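Local coordinates for glutathione S-transferase 1 (Ascaris suum, PDB 4Q5F), which conjugates reduced glutathione to a wide range of hydrophobic electrophiles and can also act as a glutathione peroxidase, at the interface of chains A and B. Residues are numbered along the deposited sequence; one frame, centred on the assembly and turned at random. Chains: chain A/B, Glutathione S-transferase 1.

The interface of chains A and B. Residues chain A 102-103, 106, 151; chain B 60, 73-75.
A:Gln106 lies along one face of the ring of B:Phe60. Its CB lies over the CZ end of the face, 3.7 Å from B:Phe60 CZ. CG sits over the ring centre in a CH-pi contact, 3.6 Å from the centroid. The carboxamide carbon CD moves on toward the root of the ring, above B:Phe60 CG. The two side chains run past each other in opposite directions, and amide and ring planes lie 27° apart. At chi1 -178° CG points away from the backbone N, and a bend at chi2 then lays the amide along the ring. OE1 stands above the CG-CD2 side of the ring, just beyond its rim, 3.2 Å from B:Phe60 CG. NE2 extends past the ring toward B:Phe60 CB, at 4.1 Å. At the tip, OE1 accepts a hydrogen bond from the side-chain amide of B:Gln75, with NE2 to A:Gln106 OE1 at 2.8 Å. The donor is tilted from the carbonyl plane of A:Gln106, and the bond is well bent at the hydrogen (123°). The acceptor still lies near the amide plane of B:Gln75. The two glutamines cross at about a right angle.

The outer rim of B:Phe60 reaches A:Phe151, with A:Phe151 CD2 3.9 Å from B:Phe60 CZ. A:Ile103 CB packs over one face of the A:Phe151 ring, toward its rim, from within the same chain. B:Phe60 thus enters a site lined by helices 94-114 and 129-155.

A:Ser102 meets the end of strand 71-74. Its OG makes a weak hydrogen bond to the backbone O of B:Ala74. Water 1 adds a second link, 2.8 Å from A:Ser102 OG and also bound to B:Ala74 N. A:Ser102 CB touches CD1 of B:Leu73.

This is part of the two-fold interface of the dimer that cytosolic glutathione transferases form; the insertion of B:Phe60 resembles the aromatic lock-and-key of the alpha, mu and pi classes. B:Gln75 belongs to the glutathione site, so the contact probably helps to position that site as well as to join the subunits.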
loop_
_atom_site.group_PDB
_atom_site.type_symbol
_atom_site.label_atom_id
_atom_site.label_comp_id
_atom_site.label_asym_id
_atom_site.label_seq_id
_atom_site.Cartn_x
_atom_site.Cartn_y
_atom_site.Cartn_z
ATOM N N SER A 102 0.535 9.198 -0.676
ATOM C CA SER A 102 0.148 9.115 -2.078
ATOM C C SER A 102 1.347 8.870 -2.982
ATOM O O SER A 102 1.304 8.004 -3.854
ATOM C CB SER A 102 -0.575 10.393 -2.510
ATOM O OG SER A 102 -1.062 10.277 -3.835
ATOM N N ILE A 103 2.416 9.634 -2.784
ATOM C CA ILE A 103 3.589 9.494 -3.635
ATOM C C ILE A 103 4.258 8.149 -3.386
ATOM O O ILE A 103 4.821 7.548 -4.298
ATOM C CB ILE A 103 4.611 10.636 -3.424
ATOM C CG1 ILE A 103 5.797 10.486 -4.385
ATOM C CG2 ILE A 103 5.109 10.663 -1.985
ATOM C CD1 ILE A 103 5.416 10.469 -5.859
ATOM N N GLN A 106 2.327 5.478 -5.153
ATOM C CA GLN A 106 2.667 5.506 -6.569
ATOM C C GLN A 106 4.002 4.809 -6.768
ATOM O O GLN A 106 4.224 4.134 -7.773
ATOM C CB GLN A 106 2.746 6.940 -7.093
ATOM C CG GLN A 106 3.043 7.027 -8.584
ATOM C CD GLN A 106 1.991 6.329 -9.428
ATOM O OE1 GLN A 106 0.827 6.246 -9.040
ATOM N NE2 GLN A 106 2.400 5.817 -10.583
ATOM N N PHE A 151 5.847 14.877 -9.660
ATOM C CA PHE A 151 5.383 15.120 -8.299
ATOM C C PHE A 151 6.423 15.923 -7.520
ATOM O O PHE A 151 6.088 16.855 -6.789
ATOM C CB PHE A 151 5.106 13.796 -7.589
ATOM C CG PHE A 151 4.339 13.946 -6.307
ATOM C CD1 PHE A 151 4.995 14.223 -5.119
ATOM C CD2 PHE A 151 2.961 13.811 -6.290
ATOM C CE1 PHE A 151 4.291 14.361 -3.939
ATOM C CE2 PHE A 151 2.252 13.948 -5.113
ATOM C CZ PHE A 151 2.917 14.222 -3.936
ATOM N N PHE B 60 -1.151 10.975 -11.425
ATOM C CA PHE B 60 -0.485 9.747 -11.857
ATOM C C PHE B 60 -1.164 9.092 -13.060
ATOM O O PHE B 60 -0.830 7.966 -13.428
ATOM C CB PHE B 60 -0.434 8.754 -10.696
ATOM C CG PHE B 60 0.192 9.312 -9.450
ATOM C CD1 PHE B 60 1.359 10.051 -9.518
ATOM C CD2 PHE B 60 -0.394 9.109 -8.211
ATOM C CE1 PHE B 60 1.935 10.571 -8.375
ATOM C CE2 PHE B 60 0.177 9.628 -7.065
ATOM C CZ PHE B 60 1.343 10.358 -7.148
ATOM N N LEU B 73 -5.856 14.783 -4.185
ATOM C CA LEU B 73 -5.122 13.674 -3.584
ATOM C C LEU B 73 -5.414 12.396 -4.362
ATOM O O LEU B 73 -6.575 12.014 -4.526
ATOM C CB LEU B 73 -5.529 13.498 -2.118
ATOM C CG LEU B 73 -4.946 12.289 -1.378
ATOM C CD1 LEU B 73 -3.453 12.460 -1.123
ATOM C CD2 LEU B 73 -5.694 12.062 -0.075
ATOM N N ALA B 74 -4.360 11.735 -4.835
ATOM C CA ALA B 74 -4.498 10.503 -5.608
ATOM C C ALA B 74 -4.203 9.284 -4.738
ATOM O O ALA B 74 -3.889 9.423 -3.555
ATOM C CB ALA B 74 -3.572 10.533 -6.815
ATOM N N GLN B 75 -4.312 8.099 -5.339
ATOM C CA GLN B 75 -4.039 6.820 -4.672
ATOM C C GLN B 75 -5.093 6.463 -3.617
ATOM O O GLN B 75 -5.193 7.099 -2.567
ATOM C CB GLN B 75 -2.621 6.785 -4.091
ATOM C CG GLN B 75 -1.535 6.751 -5.160
ATOM C CD GLN B 75 -1.394 5.385 -5.809
ATOM O OE1 GLN B 75 -2.027 4.418 -5.388
ATOM N NE2 GLN B 75 -0.560 5.301 -6.839
HETATM O O HOH W 1 -1.855 12.903 -4.430
#